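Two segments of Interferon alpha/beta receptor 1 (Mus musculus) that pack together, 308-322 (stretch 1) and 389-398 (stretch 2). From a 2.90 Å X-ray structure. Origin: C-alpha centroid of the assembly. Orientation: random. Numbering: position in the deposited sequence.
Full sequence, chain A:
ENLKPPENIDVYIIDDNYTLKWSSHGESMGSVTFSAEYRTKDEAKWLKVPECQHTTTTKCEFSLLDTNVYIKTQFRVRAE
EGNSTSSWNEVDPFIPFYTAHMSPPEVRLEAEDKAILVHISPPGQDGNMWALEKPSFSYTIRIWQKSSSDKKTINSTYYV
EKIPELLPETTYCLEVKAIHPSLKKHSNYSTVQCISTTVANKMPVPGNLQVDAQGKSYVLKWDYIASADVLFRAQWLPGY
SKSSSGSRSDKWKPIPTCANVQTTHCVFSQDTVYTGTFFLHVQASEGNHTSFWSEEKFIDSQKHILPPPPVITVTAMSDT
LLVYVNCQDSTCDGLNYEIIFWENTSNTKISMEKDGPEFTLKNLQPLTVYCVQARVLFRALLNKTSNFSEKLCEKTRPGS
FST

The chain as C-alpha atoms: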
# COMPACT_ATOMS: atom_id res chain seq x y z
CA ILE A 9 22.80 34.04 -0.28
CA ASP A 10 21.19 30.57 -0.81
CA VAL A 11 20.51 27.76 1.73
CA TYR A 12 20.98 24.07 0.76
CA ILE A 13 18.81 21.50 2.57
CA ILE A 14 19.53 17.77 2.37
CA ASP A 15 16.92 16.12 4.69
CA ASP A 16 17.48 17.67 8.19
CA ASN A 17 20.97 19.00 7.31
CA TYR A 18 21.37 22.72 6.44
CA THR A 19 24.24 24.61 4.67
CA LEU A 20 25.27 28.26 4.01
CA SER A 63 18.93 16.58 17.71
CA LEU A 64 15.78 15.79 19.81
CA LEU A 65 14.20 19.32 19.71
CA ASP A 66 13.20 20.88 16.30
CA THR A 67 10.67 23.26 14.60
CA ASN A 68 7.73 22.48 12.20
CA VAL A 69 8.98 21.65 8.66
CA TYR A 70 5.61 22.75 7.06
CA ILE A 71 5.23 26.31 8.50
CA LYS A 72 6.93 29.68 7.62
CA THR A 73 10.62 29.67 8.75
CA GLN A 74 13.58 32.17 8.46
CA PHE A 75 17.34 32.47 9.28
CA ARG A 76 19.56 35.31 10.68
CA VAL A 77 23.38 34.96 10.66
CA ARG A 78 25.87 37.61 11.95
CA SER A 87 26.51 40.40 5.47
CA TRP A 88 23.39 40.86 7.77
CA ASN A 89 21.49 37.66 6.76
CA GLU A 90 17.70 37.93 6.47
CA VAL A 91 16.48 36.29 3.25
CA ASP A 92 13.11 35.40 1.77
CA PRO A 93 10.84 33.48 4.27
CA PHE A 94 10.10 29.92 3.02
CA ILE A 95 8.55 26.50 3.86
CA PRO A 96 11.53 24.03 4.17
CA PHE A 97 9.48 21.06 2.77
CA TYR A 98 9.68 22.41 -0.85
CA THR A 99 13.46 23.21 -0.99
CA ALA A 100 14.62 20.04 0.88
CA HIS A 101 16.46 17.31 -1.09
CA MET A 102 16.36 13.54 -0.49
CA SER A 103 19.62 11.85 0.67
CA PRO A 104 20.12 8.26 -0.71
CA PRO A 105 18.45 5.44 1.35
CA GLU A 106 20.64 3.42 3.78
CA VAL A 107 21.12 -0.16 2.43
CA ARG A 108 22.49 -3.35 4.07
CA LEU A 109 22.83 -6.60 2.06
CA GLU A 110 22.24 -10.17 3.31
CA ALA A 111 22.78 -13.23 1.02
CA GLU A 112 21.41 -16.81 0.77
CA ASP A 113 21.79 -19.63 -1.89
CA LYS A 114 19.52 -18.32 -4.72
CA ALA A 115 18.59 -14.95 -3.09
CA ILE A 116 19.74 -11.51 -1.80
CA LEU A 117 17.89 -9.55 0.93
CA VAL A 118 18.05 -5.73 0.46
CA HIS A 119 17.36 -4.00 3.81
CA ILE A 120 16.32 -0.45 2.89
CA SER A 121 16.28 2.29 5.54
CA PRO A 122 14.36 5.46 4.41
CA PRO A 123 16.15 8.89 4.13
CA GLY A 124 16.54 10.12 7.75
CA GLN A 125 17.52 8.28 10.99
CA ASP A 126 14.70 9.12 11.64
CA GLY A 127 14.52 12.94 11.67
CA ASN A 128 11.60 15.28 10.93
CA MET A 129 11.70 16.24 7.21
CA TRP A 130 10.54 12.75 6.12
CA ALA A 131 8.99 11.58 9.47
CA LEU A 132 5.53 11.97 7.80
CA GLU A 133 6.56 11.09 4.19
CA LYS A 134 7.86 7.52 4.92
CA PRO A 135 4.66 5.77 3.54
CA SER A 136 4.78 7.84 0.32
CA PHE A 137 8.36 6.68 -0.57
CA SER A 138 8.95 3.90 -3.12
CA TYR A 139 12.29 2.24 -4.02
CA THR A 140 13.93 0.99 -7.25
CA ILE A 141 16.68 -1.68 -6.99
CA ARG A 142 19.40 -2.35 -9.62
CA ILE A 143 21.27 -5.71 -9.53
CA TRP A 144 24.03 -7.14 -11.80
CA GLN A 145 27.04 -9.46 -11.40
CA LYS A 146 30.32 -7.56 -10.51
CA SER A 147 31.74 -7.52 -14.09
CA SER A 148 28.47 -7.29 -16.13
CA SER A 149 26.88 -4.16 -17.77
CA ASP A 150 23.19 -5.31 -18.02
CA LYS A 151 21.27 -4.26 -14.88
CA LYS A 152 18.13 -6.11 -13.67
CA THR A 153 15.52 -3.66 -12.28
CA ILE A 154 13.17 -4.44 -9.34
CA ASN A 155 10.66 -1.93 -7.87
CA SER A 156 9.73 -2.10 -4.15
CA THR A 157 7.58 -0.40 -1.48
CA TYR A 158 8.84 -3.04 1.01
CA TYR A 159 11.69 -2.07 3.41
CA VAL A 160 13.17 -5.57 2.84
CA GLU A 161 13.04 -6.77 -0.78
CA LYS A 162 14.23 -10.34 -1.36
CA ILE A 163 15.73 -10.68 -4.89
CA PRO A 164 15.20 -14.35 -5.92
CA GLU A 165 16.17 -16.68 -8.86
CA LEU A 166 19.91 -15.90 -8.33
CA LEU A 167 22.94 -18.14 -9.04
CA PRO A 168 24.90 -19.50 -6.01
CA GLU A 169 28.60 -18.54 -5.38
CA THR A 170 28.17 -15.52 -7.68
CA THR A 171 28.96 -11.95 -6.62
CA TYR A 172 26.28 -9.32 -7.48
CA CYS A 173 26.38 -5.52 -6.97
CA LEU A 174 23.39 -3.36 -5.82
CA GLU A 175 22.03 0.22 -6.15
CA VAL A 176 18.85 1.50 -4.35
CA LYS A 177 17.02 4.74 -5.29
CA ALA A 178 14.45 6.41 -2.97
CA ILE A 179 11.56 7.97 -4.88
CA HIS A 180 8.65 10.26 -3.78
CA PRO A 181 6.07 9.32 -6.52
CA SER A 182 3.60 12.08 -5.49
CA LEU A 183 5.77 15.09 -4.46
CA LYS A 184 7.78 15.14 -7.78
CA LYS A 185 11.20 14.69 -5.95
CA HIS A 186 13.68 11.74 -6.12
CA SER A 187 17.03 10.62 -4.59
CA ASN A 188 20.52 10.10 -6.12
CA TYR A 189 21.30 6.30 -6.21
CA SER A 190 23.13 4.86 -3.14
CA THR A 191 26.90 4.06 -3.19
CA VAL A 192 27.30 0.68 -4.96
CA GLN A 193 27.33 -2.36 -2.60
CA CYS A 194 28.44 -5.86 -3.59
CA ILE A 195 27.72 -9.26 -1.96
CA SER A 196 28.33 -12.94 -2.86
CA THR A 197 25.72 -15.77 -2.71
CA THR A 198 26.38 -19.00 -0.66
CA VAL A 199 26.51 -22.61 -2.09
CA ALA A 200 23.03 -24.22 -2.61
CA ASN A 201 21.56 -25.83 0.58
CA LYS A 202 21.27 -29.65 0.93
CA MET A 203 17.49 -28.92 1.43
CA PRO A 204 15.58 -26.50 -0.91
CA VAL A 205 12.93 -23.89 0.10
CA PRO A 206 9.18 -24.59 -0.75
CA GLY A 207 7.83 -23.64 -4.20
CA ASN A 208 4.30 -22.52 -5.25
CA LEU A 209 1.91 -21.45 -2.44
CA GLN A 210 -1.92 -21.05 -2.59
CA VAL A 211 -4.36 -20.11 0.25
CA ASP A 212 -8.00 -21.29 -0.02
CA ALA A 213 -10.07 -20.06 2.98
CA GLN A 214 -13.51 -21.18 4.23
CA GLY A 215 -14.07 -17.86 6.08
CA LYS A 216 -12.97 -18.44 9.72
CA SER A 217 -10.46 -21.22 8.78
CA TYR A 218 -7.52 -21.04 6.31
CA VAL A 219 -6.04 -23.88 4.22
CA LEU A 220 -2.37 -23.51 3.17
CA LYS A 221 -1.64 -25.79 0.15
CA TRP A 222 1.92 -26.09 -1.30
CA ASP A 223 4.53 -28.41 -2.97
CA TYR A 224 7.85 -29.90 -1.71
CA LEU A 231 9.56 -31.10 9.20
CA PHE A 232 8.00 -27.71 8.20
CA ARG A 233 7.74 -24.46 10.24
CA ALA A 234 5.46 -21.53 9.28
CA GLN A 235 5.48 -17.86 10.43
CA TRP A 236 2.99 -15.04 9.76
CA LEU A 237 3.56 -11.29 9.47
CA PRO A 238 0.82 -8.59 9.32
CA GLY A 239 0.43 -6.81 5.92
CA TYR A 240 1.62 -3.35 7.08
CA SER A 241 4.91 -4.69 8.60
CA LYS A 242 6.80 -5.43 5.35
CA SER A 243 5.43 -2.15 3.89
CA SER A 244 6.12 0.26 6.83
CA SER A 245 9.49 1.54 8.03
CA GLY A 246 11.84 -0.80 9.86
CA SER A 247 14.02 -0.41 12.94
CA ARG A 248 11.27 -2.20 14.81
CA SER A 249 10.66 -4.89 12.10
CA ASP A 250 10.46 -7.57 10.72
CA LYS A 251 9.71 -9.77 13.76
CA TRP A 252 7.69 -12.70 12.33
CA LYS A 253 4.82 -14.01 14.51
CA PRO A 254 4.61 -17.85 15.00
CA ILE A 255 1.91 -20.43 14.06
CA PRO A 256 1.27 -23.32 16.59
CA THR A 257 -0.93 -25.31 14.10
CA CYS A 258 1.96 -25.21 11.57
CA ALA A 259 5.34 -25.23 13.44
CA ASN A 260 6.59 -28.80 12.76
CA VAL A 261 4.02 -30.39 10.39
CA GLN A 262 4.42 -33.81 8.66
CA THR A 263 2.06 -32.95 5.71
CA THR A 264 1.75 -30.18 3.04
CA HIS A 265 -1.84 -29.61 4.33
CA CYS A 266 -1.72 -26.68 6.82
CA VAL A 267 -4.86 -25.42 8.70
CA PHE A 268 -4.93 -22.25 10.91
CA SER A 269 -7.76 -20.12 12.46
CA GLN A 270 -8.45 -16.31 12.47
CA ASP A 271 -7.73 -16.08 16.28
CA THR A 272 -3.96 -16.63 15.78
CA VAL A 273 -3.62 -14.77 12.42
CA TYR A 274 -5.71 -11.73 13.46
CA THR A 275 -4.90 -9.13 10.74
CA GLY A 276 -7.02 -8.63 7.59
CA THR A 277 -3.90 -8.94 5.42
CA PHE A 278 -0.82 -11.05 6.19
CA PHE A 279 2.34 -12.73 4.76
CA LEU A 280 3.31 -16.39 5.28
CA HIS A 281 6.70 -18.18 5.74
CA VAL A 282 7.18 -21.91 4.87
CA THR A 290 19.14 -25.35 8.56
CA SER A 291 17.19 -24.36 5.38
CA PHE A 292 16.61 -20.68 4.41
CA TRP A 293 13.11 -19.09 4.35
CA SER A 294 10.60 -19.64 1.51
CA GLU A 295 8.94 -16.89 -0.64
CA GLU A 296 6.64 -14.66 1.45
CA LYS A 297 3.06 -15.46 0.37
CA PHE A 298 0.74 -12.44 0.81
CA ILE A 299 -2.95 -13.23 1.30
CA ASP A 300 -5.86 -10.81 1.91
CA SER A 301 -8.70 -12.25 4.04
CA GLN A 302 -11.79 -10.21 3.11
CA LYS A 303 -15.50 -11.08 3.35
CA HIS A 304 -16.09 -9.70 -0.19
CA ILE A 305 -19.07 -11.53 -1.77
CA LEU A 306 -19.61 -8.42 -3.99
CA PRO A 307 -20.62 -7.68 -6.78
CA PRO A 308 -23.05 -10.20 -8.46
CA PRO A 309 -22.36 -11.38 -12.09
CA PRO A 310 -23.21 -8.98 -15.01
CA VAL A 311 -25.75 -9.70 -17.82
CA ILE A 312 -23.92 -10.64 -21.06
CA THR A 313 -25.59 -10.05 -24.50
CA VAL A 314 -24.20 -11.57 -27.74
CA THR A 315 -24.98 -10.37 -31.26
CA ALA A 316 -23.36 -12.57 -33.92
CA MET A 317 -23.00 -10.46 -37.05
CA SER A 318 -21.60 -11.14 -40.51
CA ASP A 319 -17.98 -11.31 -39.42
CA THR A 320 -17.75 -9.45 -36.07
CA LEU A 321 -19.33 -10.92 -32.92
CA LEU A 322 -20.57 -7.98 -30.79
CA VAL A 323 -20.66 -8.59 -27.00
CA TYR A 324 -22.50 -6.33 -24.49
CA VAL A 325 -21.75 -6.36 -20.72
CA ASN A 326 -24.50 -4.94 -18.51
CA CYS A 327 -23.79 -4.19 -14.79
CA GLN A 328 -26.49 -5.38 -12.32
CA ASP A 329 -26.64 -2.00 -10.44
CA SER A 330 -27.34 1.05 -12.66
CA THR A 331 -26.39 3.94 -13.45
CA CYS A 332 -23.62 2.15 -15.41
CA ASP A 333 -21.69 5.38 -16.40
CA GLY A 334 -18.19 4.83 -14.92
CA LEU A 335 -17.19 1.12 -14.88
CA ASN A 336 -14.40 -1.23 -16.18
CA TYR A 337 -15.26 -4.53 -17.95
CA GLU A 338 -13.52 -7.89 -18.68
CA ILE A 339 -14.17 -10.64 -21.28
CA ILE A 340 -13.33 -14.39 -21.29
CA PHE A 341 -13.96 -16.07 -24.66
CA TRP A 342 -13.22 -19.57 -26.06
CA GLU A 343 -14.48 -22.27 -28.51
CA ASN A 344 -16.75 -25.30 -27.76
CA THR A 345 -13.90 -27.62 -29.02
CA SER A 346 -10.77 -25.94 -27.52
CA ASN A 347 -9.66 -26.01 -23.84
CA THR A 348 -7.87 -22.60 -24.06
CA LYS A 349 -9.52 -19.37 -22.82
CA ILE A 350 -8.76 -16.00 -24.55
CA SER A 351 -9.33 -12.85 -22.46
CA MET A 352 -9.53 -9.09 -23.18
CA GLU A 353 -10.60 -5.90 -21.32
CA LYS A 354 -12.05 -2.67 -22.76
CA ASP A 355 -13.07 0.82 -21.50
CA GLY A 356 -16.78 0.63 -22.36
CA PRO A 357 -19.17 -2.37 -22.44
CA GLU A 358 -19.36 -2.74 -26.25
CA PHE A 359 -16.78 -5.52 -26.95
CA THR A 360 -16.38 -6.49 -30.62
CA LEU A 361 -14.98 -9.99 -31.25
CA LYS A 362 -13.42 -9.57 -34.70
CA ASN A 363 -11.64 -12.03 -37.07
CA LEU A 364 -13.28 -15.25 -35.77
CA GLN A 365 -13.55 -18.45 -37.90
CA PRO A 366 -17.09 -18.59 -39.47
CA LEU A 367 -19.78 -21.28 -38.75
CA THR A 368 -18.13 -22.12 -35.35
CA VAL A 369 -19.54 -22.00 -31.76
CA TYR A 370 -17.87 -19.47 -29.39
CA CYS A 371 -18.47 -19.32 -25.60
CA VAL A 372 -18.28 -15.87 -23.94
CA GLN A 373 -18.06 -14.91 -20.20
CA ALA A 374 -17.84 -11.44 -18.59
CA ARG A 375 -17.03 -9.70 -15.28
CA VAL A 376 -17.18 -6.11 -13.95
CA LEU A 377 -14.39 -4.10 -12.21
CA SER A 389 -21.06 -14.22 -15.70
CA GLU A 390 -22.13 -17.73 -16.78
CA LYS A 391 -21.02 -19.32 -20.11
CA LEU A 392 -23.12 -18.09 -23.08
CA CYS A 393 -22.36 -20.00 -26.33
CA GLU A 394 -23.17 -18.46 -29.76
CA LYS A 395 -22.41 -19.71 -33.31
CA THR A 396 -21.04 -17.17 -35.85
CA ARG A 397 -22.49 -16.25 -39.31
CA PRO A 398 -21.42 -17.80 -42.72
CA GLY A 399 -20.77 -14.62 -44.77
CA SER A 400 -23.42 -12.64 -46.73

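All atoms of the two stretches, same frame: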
# COMPACT_ATOMS: atom_id res chain seq x y z
N PRO A 308 -22.53 -9.02 -7.76
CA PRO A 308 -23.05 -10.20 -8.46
C PRO A 308 -22.63 -10.23 -9.94
O PRO A 308 -22.16 -9.19 -10.45
CB PRO A 308 -24.58 -10.08 -8.30
CG PRO A 308 -24.81 -8.91 -7.40
CD PRO A 308 -23.61 -8.04 -7.53
N PRO A 309 -22.78 -11.36 -10.68
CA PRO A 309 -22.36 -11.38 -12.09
C PRO A 309 -23.13 -10.44 -13.03
O PRO A 309 -24.33 -10.22 -12.81
CB PRO A 309 -22.56 -12.85 -12.50
CG PRO A 309 -23.59 -13.36 -11.56
CD PRO A 309 -23.29 -12.69 -10.26
N PRO A 310 -22.49 -9.88 -14.09
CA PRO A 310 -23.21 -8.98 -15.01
C PRO A 310 -24.05 -9.76 -16.03
O PRO A 310 -23.93 -10.99 -16.11
CB PRO A 310 -22.08 -8.19 -15.69
CG PRO A 310 -20.79 -8.69 -15.12
CD PRO A 310 -21.08 -10.02 -14.50
N VAL A 311 -24.91 -9.05 -16.80
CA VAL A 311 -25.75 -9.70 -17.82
C VAL A 311 -25.16 -9.50 -19.22
O VAL A 311 -25.22 -8.41 -19.79
CB VAL A 311 -27.26 -9.37 -17.74
CG1 VAL A 311 -28.07 -10.32 -18.62
CG2 VAL A 311 -27.78 -9.41 -16.31
N ILE A 312 -24.57 -10.58 -19.76
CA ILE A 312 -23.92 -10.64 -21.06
C ILE A 312 -24.94 -10.81 -22.21
O ILE A 312 -25.88 -11.61 -22.10
CB ILE A 312 -22.75 -11.68 -21.06
CG1 ILE A 312 -21.76 -11.43 -22.20
CG2 ILE A 312 -23.22 -13.15 -20.98
CD1 ILE A 312 -20.38 -12.10 -22.03
N THR A 313 -24.76 -10.03 -23.29
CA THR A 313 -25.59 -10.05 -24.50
C THR A 313 -24.69 -10.27 -25.72
O THR A 313 -23.69 -9.56 -25.89
CB THR A 313 -26.40 -8.74 -24.62
OG1 THR A 313 -26.82 -8.27 -23.33
CG2 THR A 313 -27.61 -8.90 -25.50
N VAL A 314 -25.01 -11.27 -26.55
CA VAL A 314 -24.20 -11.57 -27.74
C VAL A 314 -24.96 -11.39 -29.03
O VAL A 314 -26.07 -11.90 -29.18
CB VAL A 314 -23.39 -12.89 -27.68
CG1 VAL A 314 -22.31 -12.83 -26.61
CG2 VAL A 314 -24.29 -14.11 -27.48
N THR A 315 -24.38 -10.65 -29.96
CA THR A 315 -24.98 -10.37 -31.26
C THR A 315 -23.98 -10.79 -32.33
O THR A 315 -23.02 -10.07 -32.62
CB THR A 315 -25.45 -8.91 -31.34
OG1 THR A 315 -26.06 -8.53 -30.11
CG2 THR A 315 -26.41 -8.68 -32.48
N ALA A 316 -24.19 -12.00 -32.87
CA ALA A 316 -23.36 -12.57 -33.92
C ALA A 316 -23.71 -11.96 -35.27
O ALA A 316 -24.78 -12.23 -35.82
CB ALA A 316 -23.53 -14.09 -33.94
N MET A 317 -22.80 -11.13 -35.78
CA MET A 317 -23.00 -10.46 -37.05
C MET A 317 -22.15 -11.13 -38.12
O MET A 317 -21.30 -11.98 -37.83
CB MET A 317 -22.84 -8.95 -36.89
CG MET A 317 -23.91 -8.13 -37.58
SD MET A 317 -23.68 -8.06 -39.37
CE MET A 317 -25.20 -8.81 -39.94
N SER A 318 -22.39 -10.74 -39.36
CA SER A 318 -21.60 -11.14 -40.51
C SER A 318 -20.19 -10.68 -40.24
O SER A 318 -19.90 -9.48 -40.28
CB SER A 318 -22.14 -10.51 -41.79
OG SER A 318 -21.67 -9.18 -41.93
N ASP A 319 -19.34 -11.62 -39.85
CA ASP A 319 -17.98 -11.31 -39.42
C ASP A 319 -17.85 -11.12 -37.90
O ASP A 319 -17.64 -12.08 -37.15
CB ASP A 319 -17.45 -10.07 -40.15
CG ASP A 319 -15.94 -9.97 -40.11
OD1 ASP A 319 -15.27 -11.02 -40.12
OD2 ASP A 319 -15.43 -8.83 -40.06
N THR A 320 -17.96 -9.87 -37.46
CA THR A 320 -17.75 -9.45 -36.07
C THR A 320 -18.81 -10.04 -35.15
O THR A 320 -19.98 -10.14 -35.54
CB THR A 320 -17.73 -7.91 -35.96
OG1 THR A 320 -18.89 -7.36 -36.59
CG2 THR A 320 -16.47 -7.30 -36.56
N LEU A 321 -18.41 -10.41 -33.93
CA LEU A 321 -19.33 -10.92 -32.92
C LEU A 321 -19.36 -9.90 -31.78
O LEU A 321 -18.45 -9.86 -30.94
CB LEU A 321 -18.89 -12.32 -32.43
CG LEU A 321 -19.95 -13.12 -31.69
CD1 LEU A 321 -20.07 -14.51 -32.26
CD2 LEU A 321 -19.64 -13.18 -30.21
N LEU A 322 -20.39 -9.03 -31.79
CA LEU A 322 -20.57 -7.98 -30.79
C LEU A 322 -21.05 -8.55 -29.46
O LEU A 322 -21.98 -9.35 -29.43
CB LEU A 322 -21.54 -6.91 -31.29
CG LEU A 322 -21.14 -5.46 -31.03
CD1 LEU A 322 -21.81 -4.53 -32.03
CD2 LEU A 322 -21.48 -5.02 -29.60
N SER A 389 -19.96 -13.70 -14.87
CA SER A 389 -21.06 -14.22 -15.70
C SER A 389 -20.98 -15.73 -15.87
O SER A 389 -19.99 -16.35 -15.48
CB SER A 389 -21.06 -13.53 -17.07
OG SER A 389 -21.86 -14.20 -18.03
N GLU A 390 -22.04 -16.31 -16.45
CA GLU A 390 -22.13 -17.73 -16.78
C GLU A 390 -21.81 -17.87 -18.27
O GLU A 390 -21.94 -16.88 -19.00
CB GLU A 390 -23.54 -18.28 -16.47
CG GLU A 390 -23.94 -18.22 -15.00
CD GLU A 390 -23.16 -19.12 -14.07
OE1 GLU A 390 -23.45 -20.34 -14.04
OE2 GLU A 390 -22.26 -18.61 -13.36
N LYS A 391 -21.37 -19.06 -18.71
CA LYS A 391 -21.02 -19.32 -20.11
C LYS A 391 -22.23 -19.21 -21.05
O LYS A 391 -23.25 -19.87 -20.85
CB LYS A 391 -20.32 -20.69 -20.26
N LEU A 392 -22.10 -18.33 -22.06
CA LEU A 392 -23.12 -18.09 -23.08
C LEU A 392 -22.49 -18.38 -24.45
O LEU A 392 -21.62 -17.64 -24.92
CB LEU A 392 -23.63 -16.64 -22.99
CG LEU A 392 -24.96 -16.31 -23.68
CD1 LEU A 392 -26.15 -16.82 -22.87
CD2 LEU A 392 -25.12 -14.82 -23.88
N CYS A 393 -22.88 -19.51 -25.05
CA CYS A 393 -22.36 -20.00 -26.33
C CYS A 393 -23.19 -19.54 -27.53
O CYS A 393 -24.39 -19.80 -27.57
CB CYS A 393 -22.21 -21.51 -26.29
SG CYS A 393 -20.49 -22.09 -26.19
N GLU A 394 -22.54 -18.91 -28.52
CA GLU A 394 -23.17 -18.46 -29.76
C GLU A 394 -22.35 -18.82 -31.01
O GLU A 394 -21.13 -18.61 -31.03
CB GLU A 394 -23.50 -16.96 -29.71
CG GLU A 394 -24.19 -16.39 -30.95
CD GLU A 394 -25.56 -16.95 -31.30
OE1 GLU A 394 -26.46 -16.92 -30.43
OE2 GLU A 394 -25.74 -17.37 -32.47
N LYS A 395 -23.02 -19.36 -32.03
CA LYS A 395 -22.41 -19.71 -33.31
C LYS A 395 -22.38 -18.48 -34.20
O LYS A 395 -23.35 -17.72 -34.24
CB LYS A 395 -23.18 -20.85 -33.98
N THR A 396 -21.27 -18.29 -34.93
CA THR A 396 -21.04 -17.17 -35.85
C THR A 396 -21.96 -17.22 -37.09
O THR A 396 -22.88 -18.05 -37.15
CB THR A 396 -19.55 -17.12 -36.24
OG1 THR A 396 -19.17 -18.39 -36.78
CG2 THR A 396 -18.63 -16.76 -35.08
N ARG A 397 -21.73 -16.32 -38.06
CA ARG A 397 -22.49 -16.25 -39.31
C ARG A 397 -21.63 -16.74 -40.51
O ARG A 397 -20.40 -16.62 -40.44
CB ARG A 397 -23.01 -14.82 -39.54
CG ARG A 397 -24.43 -14.63 -39.02
CD ARG A 397 -24.94 -13.20 -39.17
NE ARG A 397 -24.91 -12.72 -40.56
CZ ARG A 397 -25.87 -12.94 -41.45
NH1 ARG A 397 -26.95 -13.65 -41.13
NH2 ARG A 397 -25.76 -12.46 -42.69
N PRO A 398 -22.24 -17.29 -41.60
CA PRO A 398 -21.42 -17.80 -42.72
C PRO A 398 -20.65 -16.73 -43.52
O PRO A 398 -19.44 -16.86 -43.68
CB PRO A 398 -22.41 -18.59 -43.57
CG PRO A 398 -23.74 -18.00 -43.26
CD PRO A 398 -23.68 -17.54 -41.84

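The strand that ends at Ala-316 and strand 392-395 run in nearly the same direction, their axes 9° apart and 7.8 Å apart at closest approach. That spacing is too wide for backbone pairing, and no hydrogen bond crosses between the modelled atoms; side-chain packing therefore joins the stretches, burying 700 Å² in total.

At the start of stretch 1, the CA-to-CB bond of Pro-309 points toward stretch 2, with CB 3.6 Å from Ser-389 N, and the neighbouring ring of Pro-310 adds a looser contact. Alternation along the strand then sets the pattern: Ile-312, Val-314 and Ala-316 point toward stretch 2, whereas Val-311, Thr-313 and Thr-315 point away. Ile-312 CG2 lies 3.4 Å from Ser-389 OG, a van der Waals contact, since a methyl offers the hydroxyl no hydrogen-bond partner; the hydroxyl instead donates to the backbone O of Glu-390 (Ser-389 OG to Glu-390 O, 2.9 Å). Ile-312 CG2 also meets Leu-392 CD2 at 3.8 Å. Val-314 CG2 also lies 3.8 Å from Leu-392 CD2, so the leucine methyl contacts both residues, and Val-314 CG2 reaches Glu-394 CB at 3.7 Å. Here the glutamate contributes its aliphatic portion, as it does at Ala-316, whose CB is 3.8 Å from Glu-394 CG. The small alanine side chain also approaches the backbone, with Ala-316 CB 3.6 Å from Lys-395 O.

Beyond the strand, the Arg-397 side chain lies beside Met-317 and Ser-318, its CD 3.5 Å from Ala-316 O. Met-317 starts away from stretch 2, but its end comes nearer, bringing CE within 4.0 Å of Arg-397 NE. Ser-318 N sits at the guanidinium edge, 3.4 Å from Arg-397 NE; both are donors, so they do not bond, and Ser-318 N instead makes a weak hydrogen bond to Met-317 SD (3.0 Å). After the turn, the chain pairs back on itself through Thr-315 and Leu-322, and Leu-321 CD1 packs 3.9 Å from Thr-396 CG2.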